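Local coordinates for putative curved DNA-binding protein (Chaetomium thermophilum var. thermophilum DSM 1495, PDB 4IPA) that probably serves ribosome biogenesis as an Arx1-type factor, a member of the peptidase M24 family related to methionine aminopeptidases, at residues D144-G148 against R149-L153; K374-D378 against E379-K383; P49-I53 against I54-E58; A33-S36 against E37-A41. One frame throughout, in Å; residues are numbered along the deposited sequence. Where two conformers were deposited one is given.

Contact 1: D144-G148 against R149-L153; sequences DVIEG and RQADL
A151 N donates to E147 O at 3.1 Å, the bond that closes the first turn of helix 148-167 in the M24 (methionine aminopeptidase-like) part of the chain. The donor stands well above the carbonyl plane of E147, 64° out of it, and the same N-H makes a second, weak bond to G148 O at 3.2 Å, which shares it between two carbonyls. On the flank of this turn R149 and D152 form a salt bridge, with R149 NH1 2.9 Å from D152 OD2. The oxygen lies practically in the guanidinium plane and is met on its anti side; bends at chi2 (-82°) and chi3 (-71°) curl the arginine chain round to reach it. Outside partners fix both groups: D152 OD1 pairs with T372 OG1, while R149 also binds the carbonyls of Y207 and D208. Replacing D152 by an alanine would probably leave the guanidinium without its acidic mate, close to the like charge of K374, and T372 OG1 without its carboxylate partner. Beyond the polar groups comes packing. A151 CB sits 3.5 Å from I146 O, and the methyl I146 CG2, beside V136 of strand 127-136, touches Q150 CG at 3.7 Å.

Contact 2: K374-D378 against E379-K383; sequences KKIED and EEILK
D378 meets the start of helix 379-386 with both its side chain and its carbonyl. D378 OD1 accepts from I381 N at 2.9 Å in a straight bond (166° at the hydrogen), the donor approaching nearly in line with the C-O bond. The carboxylate gets there because CG is anti to the backbone N (chi1 178°), which swings it beside its own carbonyl carbon and over the opening turn. D378 O takes L382 N at 3.0 Å, the first main-chain bond of the helix. The other oxygen, D378 OD2, receives a water at 2.6 Å that in turn accepts from E380 N at 3.3 Å; it also forms a salt bridge with K202, whose charge probably offsets the nearby E380 carboxylate, itself paired with K195. A second water donates to E377 O at 2.7 Å. An alanine in place of D378 would probably leave I381 N without its side-chain acceptor and K202 without this counter-charge. I376 CG2 packs on I381 CG2 at 3.8 Å, the two side chains crossing at about a right angle, and on L382 CD2 at 3.9 Å. Next to the cap, I376 and I381 pack on helices 193-205 and 148-167, and the whole is a classic aspartate N-cap.

Contact 3: P49-I53 against I54-E58; sequences PGAKI and IDICE
K52 O and I53 O accept the first main-chain bonds of helix 53-69, taking I56 N at 3.3 Å and C57 N at 3.0 Å respectively, the latter almost perfectly straight at 175°; K52 O also receives a weak bond from D55 N. K52 thus occupies the N-cap position, at the junction that follows helix 23-46 in the M24 fold. Its side chain turns toward D55 rather than capping the turn. With CG beside the backbone N (chi1 -55°) the chain starts out along the carboxylate, K52 CD lying 3.3 Å from D55 OD2; the bend at chi3 (63°) then sets the direction of CE and NZ, and the ammonium ends in a long salt bridge, K52 NZ to D55 OD2 at 3.9 Å. A water bridges the same oxygen to the main chain of the N-cap residue, donating to D55 OD2 at 2.9 Å and accepting from K52 N. The stronger partner of this acid lies outside: D55 OD1 forms a salt bridge with R100, so the carboxylate has two cationic neighbours, which would probably favour its ionised form. I56 is apolar and buried, packed on V43 and L46 of helix 23-46 and on V87 of strand 79-88. I56 CD1 rests on A51 CB at 3.8 Å, and I56 CG1 lies 3.4 Å from K52 O. One turn along, the methyl I53 CG2 touches C57 SG at 4.0 Å.

Contact 4: A33-S36 against E37-A41; sequences AQIS and EKVLA
In I35 (chi1 -75°) the CG2 methyl is anti to the backbone N, whereas in V39 (chi1 176°) CG2 is anti to the carbonyl carbon and beside the backbone N; this brings I35 CG2 to 4.2 Å from V39 CG2, one turn along helix 23-46, with the two side chains side by side and pointing the same way. E37, with chi1 at -67°, has CG beside its backbone N, which brings E37 CG to 3.3 Å from A33 O before the extended chain carries the carboxylate out to G361 N. The backbone is regular alpha-helix: E37, K38, V39 and L40 each donate their N-H to the carbonyl four residues earlier, as in E37 N to A33 O at 2.8 Å and V39 N to I35 O at 2.9 Å. The V39 CG2 methyl also lies close to I35 O, at 3.4 Å. I35 packs on M64 and L68 of helix 53-69 and on A122, V39 on L120, and L40 on I118. S36 is buried, yet its OG is hydrogen-bonded to A32 O of the preceding turn, to T129 OG1 of strand 127-136 and to A122 N of strand 115-124. The chemistry implies a helix packed on strands 115-124 and 127-136 and on helix 53-69 by apolar contacts together with one well-satisfied buried hydroxyl, while E37 OE2 accepts from G361 N, just after strand 355-360.

In the fold
Along the chain the order is contact 4, contact 3, contact 1, contact 2. Contact 4 lies within helix 23-46 and contact 3 at the start of helix 53-69; their centres are 18 Å apart and their nearest atoms about 7 Å. These consecutive helices pack together, I35 resting on M64 and L68. Contacts 1 and 2 open helices 148-167 and 379-386, with centres 19 Å apart, and they touch through K374, whose chain packs against D152; the start of helix 148-167 is thus brought beside the chain leading into helix 379-386. Contacts 2 and 3 are the most distant pair, 39 Å between centres. Contacts 1, 3 and 4 all belong to the M24 metallopeptidase-like part of the protein.

Contact 1: D144-G148 against R149-L153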
loop_
_atom_site.group_PDB
_atom_site.type_symbol
_atom_site.label_atom_id
_atom_site.label_comp_id
_atom_site.label_asym_id
_atom_site.label_seq_id
_atom_site.Cartn_x
_atom_site.Cartn_y
_atom_site.Cartn_z
ATOM N N ASP A 144 -1.314 -19.690 16.114
ATOM C CA ASP A 144 -1.571 -18.309 15.712
ATOM C C ASP A 144 -0.518 -17.351 16.254
ATOM O O ASP A 144 -0.280 -16.283 15.685
ATOM C CB ASP A 144 -2.964 -17.879 16.180
ATOM C CG ASP A 144 -4.073 -18.466 15.326
ATOM O OD1 ASP A 144 -3.907 -18.504 14.085
ATOM O OD2 ASP A 144 -5.103 -18.897 15.893
ATOM N N VAL A 145 0.126 -17.753 17.342
ATOM C CA VAL A 145 1.041 -16.884 18.072
ATOM C C VAL A 145 2.273 -16.441 17.274
ATOM O O VAL A 145 2.865 -17.213 16.526
ATOM C CB VAL A 145 1.473 -17.519 19.413
ATOM C CG1 VAL A 145 2.643 -16.763 20.024
ATOM C CG2 VAL A 145 0.297 -17.547 20.375
ATOM N N ILE A 146 2.633 -15.175 17.447
ATOM C CA ILE A 146 3.825 -14.610 16.857
ATOM C C ILE A 146 4.719 -14.152 17.990
ATOM O O ILE A 146 4.273 -13.476 18.914
ATOM C CB ILE A 146 3.473 -13.445 15.956
ATOM C CG1 ILE A 146 2.485 -13.914 14.891
ATOM C CG2 ILE A 146 4.727 -12.875 15.311
ATOM C CD1 ILE A 146 1.567 -12.834 14.394
ATOM N N GLU A 147 5.981 -14.545 17.943
ATOM C CA GLU A 147 6.876 -14.240 19.049
ATOM C C GLU A 147 8.216 -13.744 18.540
ATOM O O GLU A 147 8.385 -13.507 17.335
ATOM C CB GLU A 147 7.048 -15.474 19.948
ATOM C CG GLU A 147 7.081 -16.779 19.176
ATOM C CD GLU A 147 6.821 -18.016 20.043
ATOM O OE1 GLU A 147 6.784 -17.897 21.288
ATOM O OE2 GLU A 147 6.651 -19.112 19.469
ATOM N N GLY A 148 9.160 -13.580 19.467
ATOM C CA GLY A 148 10.512 -13.160 19.139
ATOM C C GLY A 148 10.557 -11.778 18.513
ATOM O O GLY A 148 9.692 -10.944 18.762
ATOM N N ARG A 149 11.564 -11.540 17.681
ATOM C CA ARG A 149 11.725 -10.229 17.068
ATOM C C ARG A 149 10.684 -10.049 15.967
ATOM O O ARG A 149 10.408 -8.924 15.541
ATOM C CB ARG A 149 13.137 -10.058 16.527
ATOM C CG ARG A 149 14.200 -10.220 17.594
ATOM C CD ARG A 149 14.381 -8.938 18.389
ATOM N NE ARG A 149 15.031 -7.912 17.574
ATOM C CZ ARG A 149 14.512 -6.716 17.336
ATOM N NH1 ARG A 149 13.338 -6.394 17.860
ATOM N NH2 ARG A 149 15.168 -5.844 16.586
ATOM N N GLN A 150 10.088 -11.158 15.529
ATOM C CA GLN A 150 9.027 -11.090 14.536
ATOM C C GLN A 150 7.790 -10.412 15.114
ATOM O O GLN A 150 7.082 -9.664 14.424
ATOM C CB GLN A 150 8.680 -12.479 14.009
ATOM C CG GLN A 150 7.564 -12.442 12.998
ATOM C CD GLN A 150 7.935 -13.114 11.688
ATOM O OE1 GLN A 150 8.852 -12.669 10.982
ATOM N NE2 GLN A 150 7.221 -14.197 11.354
ATOM N N ALA A 151 7.538 -10.665 16.392
ATOM C CA ALA A 151 6.465 -9.971 17.091
ATOM C C ALA A 151 6.772 -8.471 17.174
ATOM O O ALA A 151 5.872 -7.636 17.011
ATOM C CB ALA A 151 6.241 -10.573 18.483
ATOM N N ASP A 152 8.040 -8.128 17.405
ATOM C CA ASP A 152 8.440 -6.725 17.473
ATOM C C ASP A 152 8.221 -6.000 16.139
ATOM O O ASP A 152 7.746 -4.868 16.115
ATOM C CB ASP A 152 9.909 -6.595 17.869
ATOM C CG ASP A 152 10.178 -7.038 19.303
ATOM O OD1 ASP A 152 9.244 -6.969 20.135
ATOM O OD2 ASP A 152 11.329 -7.446 19.591
ATOM N N LEU A 153 8.605 -6.663 15.046
ATOM C CA LEU A 153 8.466 -6.131 13.697
ATOM C C LEU A 153 7.003 -5.786 13.387
ATOM O O LEU A 153 6.699 -4.694 12.911
ATOM C CB LEU A 153 8.984 -7.151 12.679
ATOM C CG LEU A 153 8.773 -6.781 11.205
ATOM C CD1 LEU A 153 9.541 -5.502 10.880
ATOM C CD2 LEU A 153 9.180 -7.915 10.242
#

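Contact 2: K374-D378 against E379-K383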
loop_
_atom_site.group_PDB
_atom_site.type_symbol
_atom_site.label_atom_id
_atom_site.label_comp_id
_atom_site.label_asym_id
_atom_site.label_seq_id
_atom_site.Cartn_x
_atom_site.Cartn_y
_atom_site.Cartn_z
ATOM N N LYS A 374 8.826 -5.900 24.801
ATOM C CA LYS A 374 8.935 -4.515 24.359
ATOM C C LYS A 374 7.594 -3.782 24.352
ATOM O O LYS A 374 6.528 -4.376 24.159
ATOM C CB LYS A 374 9.640 -4.429 23.011
ATOM C CG LYS A 374 10.898 -5.266 23.009
ATOM C CD LYS A 374 11.916 -4.807 22.003
ATOM C CE LYS A 374 13.166 -5.658 22.175
ATOM N NZ LYS A 374 14.166 -5.447 21.097
ATOM N N LYS A 375 7.670 -2.480 24.591
ATOM C CA LYS A 375 6.492 -1.657 24.769
ATOM C C LYS A 375 6.866 -0.219 24.456
ATOM O O LYS A 375 7.995 0.207 24.709
ATOM C CB LYS A 375 6.006 -1.762 26.216
ATOM C CG LYS A 375 4.560 -1.355 26.418
ATOM C CD LYS A 375 4.120 -1.526 27.867
ATOM C CE LYS A 375 2.619 -1.269 28.007
ATOM N NZ LYS A 375 2.162 -1.319 29.426
ATOM N N ILE A 376 5.924 0.529 23.894
ATOM C CA ILE A 376 6.127 1.960 23.723
ATOM C C ILE A 376 5.994 2.644 25.071
ATOM O O ILE A 376 4.999 2.454 25.771
ATOM C CB ILE A 376 5.084 2.573 22.805
ATOM C CG1 ILE A 376 5.199 1.973 21.401
ATOM C CG2 ILE A 376 5.240 4.091 22.790
ATOM C CD1 ILE A 376 4.117 2.437 20.462
ATOM N N GLU A 377 6.983 3.455 25.429
ATOM C CA GLU A 377 6.946 4.139 26.714
ATOM C C GLU A 377 6.945 5.661 26.589
ATOM O O GLU A 377 6.606 6.362 27.536
ATOM C CB GLU A 377 8.084 3.643 27.607
ATOM C CG GLU A 377 7.828 2.220 28.095
ATOM C CD GLU A 377 9.031 1.576 28.750
ATOM O OE1 GLU A 377 10.101 2.218 28.823
ATOM O OE2 GLU A 377 8.900 0.415 29.194
ATOM N N ASP A 378 7.300 6.165 25.414
ATOM C CA ASP A 378 7.352 7.603 25.202
ATOM C C ASP A 378 5.980 8.223 25.445
ATOM O O ASP A 378 4.979 7.761 24.896
ATOM C CB ASP A 378 7.862 7.924 23.793
ATOM C CG ASP A 378 7.883 9.411 23.509
ATOM O OD1 ASP A 378 6.837 9.944 23.075
ATOM O OD2 ASP A 378 8.939 10.046 23.726
ATOM N N GLU A 379 5.940 9.261 26.280
ATOM C CA GLU A 379 4.674 9.872 26.692
ATOM C C GLU A 379 3.959 10.586 25.554
ATOM O O GLU A 379 2.744 10.510 25.442
ATOM C CB GLU A 379 4.875 10.845 27.864
ATOM C CG GLU A 379 4.695 10.219 29.250
ATOM C CD GLU A 379 3.300 9.632 29.470
ATOM O OE1 GLU A 379 2.298 10.308 29.129
ATOM O OE2 GLU A 379 3.209 8.489 29.983
ATOM N N GLU A 380 4.719 11.289 24.726
ATOM C CA GLU A 380 4.158 11.998 23.584
ATOM C C GLU A 380 3.407 11.015 22.686
ATOM O O GLU A 380 2.250 11.234 22.320
ATOM C CB GLU A 380 5.278 12.706 22.813
ATOM C CG GLU A 380 4.827 13.442 21.561
ATOM C CD GLU A 380 5.907 14.354 20.996
ATOM O OE1 GLU A 380 7.100 14.146 21.316
ATOM O OE2 GLU A 380 5.560 15.284 20.229
ATOM N N ILE A 381 4.060 9.912 22.355
ATOM C CA ILE A 381 3.438 8.890 21.530
ATOM C C ILE A 381 2.216 8.222 22.176
ATOM O O ILE A 381 1.178 8.074 21.528
ATOM C CB ILE A 381 4.469 7.851 21.079
ATOM C CG1 ILE A 381 5.437 8.498 20.106
ATOM C CG2 ILE A 381 3.799 6.677 20.398
ATOM C CD1 ILE A 381 6.544 7.579 19.699
ATOM N N LEU A 382 2.318 7.834 23.446
ATOM C CA LEU A 382 1.166 7.211 24.121
ATOM C C LEU A 382 -0.036 8.155 24.155
ATOM O O LEU A 382 -1.188 7.724 24.082
ATOM C CB LEU A 382 1.520 6.743 25.538
ATOM C CG LEU A 382 2.549 5.619 25.635
ATOM C CD1 LEU A 382 2.910 5.412 27.095
ATOM C CD2 LEU A 382 2.021 4.322 25.017
ATOM N N LYS A 383 0.245 9.448 24.257
ATOM C CA LYS A 383 -0.810 10.445 24.249
ATOM C C LYS A 383 -1.491 10.544 22.868
ATOM O O LYS A 383 -2.721 10.491 22.764
ATOM C CB LYS A 383 -0.263 11.786 24.739
ATOM C CG LYS A 383 0.144 11.793 26.201
ATOM C CD LYS A 383 0.707 13.153 26.632
ATOM C CE LYS A 383 1.093 13.162 28.119
ATOM N NZ LYS A 383 1.668 14.470 28.555
HETATM O O HOH W 1 5.084 5.717 29.679
HETATM O O HOH W 2 7.899 11.850 25.285
#

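Contact 3: P49-I53 against I54-E58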
loop_
_atom_site.group_PDB
_atom_site.type_symbol
_atom_site.label_atom_id
_atom_site.label_comp_id
_atom_site.label_asym_id
_atom_site.label_seq_id
_atom_site.Cartn_x
_atom_site.Cartn_y
_atom_site.Cartn_z
ATOM N N PRO A 49 2.604 -22.241 3.109
ATOM C CA PRO A 49 3.943 -22.708 2.737
ATOM C C PRO A 49 3.873 -23.668 1.555
ATOM O O PRO A 49 3.004 -24.547 1.542
ATOM C CB PRO A 49 4.406 -23.440 3.992
ATOM C CG PRO A 49 3.699 -22.712 5.102
ATOM C CD PRO A 49 2.332 -22.443 4.542
ATOM N N GLY A 50 4.749 -23.484 0.568
ATOM C CA GLY A 50 4.785 -24.356 -0.596
ATOM C C GLY A 50 4.042 -23.812 -1.809
ATOM O O GLY A 50 4.290 -24.246 -2.945
ATOM N N ALA A 51 3.128 -22.868 -1.586
ATOM C CA ALA A 51 2.388 -22.279 -2.707
ATOM C C ALA A 51 3.327 -21.453 -3.571
ATOM O O ALA A 51 4.205 -20.769 -3.062
ATOM C CB ALA A 51 1.213 -21.415 -2.223
ATOM N N LYS A 52 3.123 -21.537 -4.879
ATOM C CA LYS A 52 3.877 -20.759 -5.840
ATOM C C LYS A 52 3.300 -19.352 -5.948
ATOM O O LYS A 52 2.115 -19.177 -6.244
ATOM C CB LYS A 52 3.819 -21.443 -7.207
ATOM C CG LYS A 52 4.286 -22.883 -7.194
ATOM C CD LYS A 52 3.852 -23.628 -8.444
ATOM C CE LYS A 52 4.471 -23.028 -9.698
ATOM N NZ LYS A 52 3.968 -23.708 -10.929
ATOM N N ILE A 53 4.148 -18.353 -5.735
ATOM C CA ILE A 53 3.727 -16.967 -5.828
ATOM C C ILE A 53 2.993 -16.632 -7.130
ATOM O O ILE A 53 1.985 -15.915 -7.101
ATOM C CB ILE A 53 4.921 -15.997 -5.606
ATOM C CG1 ILE A 53 5.389 -16.088 -4.157
ATOM C CG2 ILE A 53 4.520 -14.563 -5.900
ATOM C CD1 ILE A 53 6.562 -15.182 -3.827
ATOM N N ILE A 54 3.483 -17.129 -8.266
ATOM C CA ILE A 54 2.859 -16.768 -9.536
ATOM C C ILE A 54 1.422 -17.281 -9.633
ATOM O O ILE A 54 0.579 -16.655 -10.272
ATOM C CB ILE A 54 3.673 -17.214 -10.787
ATOM C CG1 ILE A 54 3.150 -16.494 -12.034
ATOM C CG2 ILE A 54 3.575 -18.706 -11.010
ATOM C CD1 ILE A 54 4.201 -15.782 -12.793
ATOM N N ASP A 55 1.146 -18.415 -8.993
ATOM C CA ASP A 55 -0.197 -18.965 -8.978
ATOM C C ASP A 55 -1.142 -18.093 -8.157
ATOM O O ASP A 55 -2.283 -17.847 -8.563
ATOM C CB ASP A 55 -0.192 -20.396 -8.434
ATOM C CG ASP A 55 0.431 -21.383 -9.403
ATOM O OD1 ASP A 55 0.576 -21.038 -10.597
ATOM O OD2 ASP A 55 0.765 -22.506 -8.969
ATOM N N ILE A 56 -0.663 -17.638 -7.003
ATOM C CA ILE A 56 -1.444 -16.770 -6.129
ATOM C C ILE A 56 -1.798 -15.438 -6.802
ATOM O O ILE A 56 -2.955 -15.026 -6.787
ATOM C CB ILE A 56 -0.708 -16.512 -4.805
ATOM C CG1 ILE A 56 -0.245 -17.840 -4.193
ATOM C CG2 ILE A 56 -1.616 -15.770 -3.834
ATOM C CD1 ILE A 56 0.650 -17.695 -2.971
ATOM N N CYS A 57 -0.806 -14.779 -7.400
ATOM C CA CYS A 57 -1.037 -13.526 -8.118
ATOM C C CYS A 57 -2.033 -13.718 -9.255
ATOM O O CYS A 57 -2.939 -12.898 -9.439
ATOM C CB CYS A 57 0.268 -12.957 -8.681
ATOM S SG CYS A 57 1.490 -12.488 -7.456
ATOM N N GLU A 58 -1.863 -14.788 -10.031
ATOM C CA GLU A 58 -2.794 -15.042 -11.126
ATOM C C GLU A 58 -4.208 -15.271 -10.595
ATOM O O GLU A 58 -5.182 -14.734 -11.130
ATOM C CB GLU A 58 -2.345 -16.226 -11.990
ATOM C CG GLU A 58 -1.147 -15.922 -12.894
ATOM C CD GLU A 58 -0.711 -17.119 -13.756
ATOM O OE1 GLU A 58 -1.160 -18.254 -13.500
ATOM O OE2 GLU A 58 0.089 -16.919 -14.691
HETATM O O HOH W 3 0.582 -23.018 -6.165
HETATM O O HOH W 4 1.904 -23.086 -12.026
#

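Contact 4: A33-S36 against E37-A41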
loop_
_atom_site.group_PDB
_atom_site.type_symbol
_atom_site.label_atom_id
_atom_site.label_comp_id
_atom_site.label_asym_id
_atom_site.label_seq_id
_atom_site.Cartn_x
_atom_site.Cartn_y
_atom_site.Cartn_z
ATOM N N ALA A 33 -13.377 -0.723 -2.202
ATOM C CA ALA A 33 -12.828 -1.242 -0.958
ATOM C C ALA A 33 -13.383 -2.620 -0.616
ATOM O O ALA A 33 -12.644 -3.511 -0.226
ATOM C CB ALA A 33 -13.109 -0.277 0.180
ATOM N N GLN A 34 -14.690 -2.784 -0.742
ATOM C CA GLN A 34 -15.306 -4.064 -0.435
ATOM C C GLN A 34 -14.749 -5.138 -1.359
ATOM O O GLN A 34 -14.471 -6.250 -0.921
ATOM C CB GLN A 34 -16.831 -3.983 -0.556
ATOM C CG GLN A 34 -17.509 -3.215 0.574
ATOM C CD GLN A 34 -19.025 -3.183 0.417
ATOM O OE1 GLN A 34 -19.560 -2.512 -0.470
ATOM N NE2 GLN A 34 -19.720 -3.933 1.262
ATOM N N ILE A 35 -14.563 -4.808 -2.633
ATOM C CA ILE A 35 -13.958 -5.766 -3.544
ATOM C C ILE A 35 -12.518 -6.063 -3.131
ATOM O O ILE A 35 -12.122 -7.223 -3.072
ATOM C CB ILE A 35 -13.992 -5.308 -5.023
ATOM C CG1 ILE A 35 -15.404 -5.448 -5.605
ATOM C CG2 ILE A 35 -13.041 -6.154 -5.854
ATOM C CD1 ILE A 35 -15.586 -4.826 -6.996
ATOM N N SER A 36 -11.738 -5.027 -2.836
ATOM C CA SER A 36 -10.324 -5.240 -2.505
ATOM C C SER A 36 -10.188 -6.063 -1.238
ATOM O O SER A 36 -9.355 -6.945 -1.168
ATOM C CB SER A 36 -9.575 -3.918 -2.329
ATOM O OG SER A 36 -9.873 -3.020 -3.376
ATOM N N GLU A 37 -11.012 -5.776 -0.236
ATOM C CA GLU A 37 -10.910 -6.505 1.020
ATOM C C GLU A 37 -11.315 -7.967 0.858
ATOM O O GLU A 37 -10.727 -8.846 1.484
ATOM C CB GLU A 37 -11.717 -5.826 2.136
ATOM C CG GLU A 37 -11.159 -4.456 2.542
ATOM C CD GLU A 37 -11.978 -3.788 3.646
ATOM O OE1 GLU A 37 -13.071 -4.307 3.979
ATOM O OE2 GLU A 37 -11.532 -2.749 4.190
ATOM N N LYS A 38 -12.306 -8.221 0.011
ATOM C CA LYS A 38 -12.739 -9.594 -0.253
ATOM C C LYS A 38 -11.676 -10.379 -1.032
ATOM O O LYS A 38 -11.410 -11.538 -0.718
ATOM C CB LYS A 38 -14.084 -9.622 -0.982
ATOM C CG LYS A 38 -14.424 -10.973 -1.621
ATOM C CD LYS A 38 -15.913 -11.088 -1.938
ATOM C CE LYS A 38 -16.756 -10.988 -0.652
ATOM N NZ LYS A 38 -18.241 -11.083 -0.870
ATOM N N VAL A 39 -11.055 -9.749 -2.031
ATOM C CA VAL A 39 -9.972 -10.417 -2.765
ATOM C C VAL A 39 -8.751 -10.618 -1.867
ATOM O O VAL A 39 -8.052 -11.629 -1.962
ATOM C CB VAL A 39 -9.554 -9.666 -4.047
ATOM C CG1 VAL A 39 -8.367 -10.366 -4.702
ATOM C CG2 VAL A 39 -10.741 -9.568 -5.033
ATOM N N LEU A 40 -8.513 -9.656 -0.982
ATOM C CA LEU A 40 -7.381 -9.748 -0.067
ATOM C C LEU A 40 -7.546 -10.943 0.857
ATOM O O LEU A 40 -6.576 -11.609 1.198
ATOM C CB LEU A 40 -7.257 -8.486 0.778
ATOM C CG LEU A 40 -6.281 -8.609 1.954
ATOM C CD1 LEU A 40 -4.848 -8.693 1.415
ATOM C CD2 LEU A 40 -6.458 -7.435 2.931
ATOM N N ALA A 41 -8.780 -11.199 1.276
ATOM C CA ALA A 41 -9.028 -12.284 2.210
ATOM C C ALA A 41 -8.855 -13.623 1.506
ATOM O O ALA A 41 -8.237 -14.536 2.054
ATOM C CB ALA A 41 -10.412 -12.172 2.823
#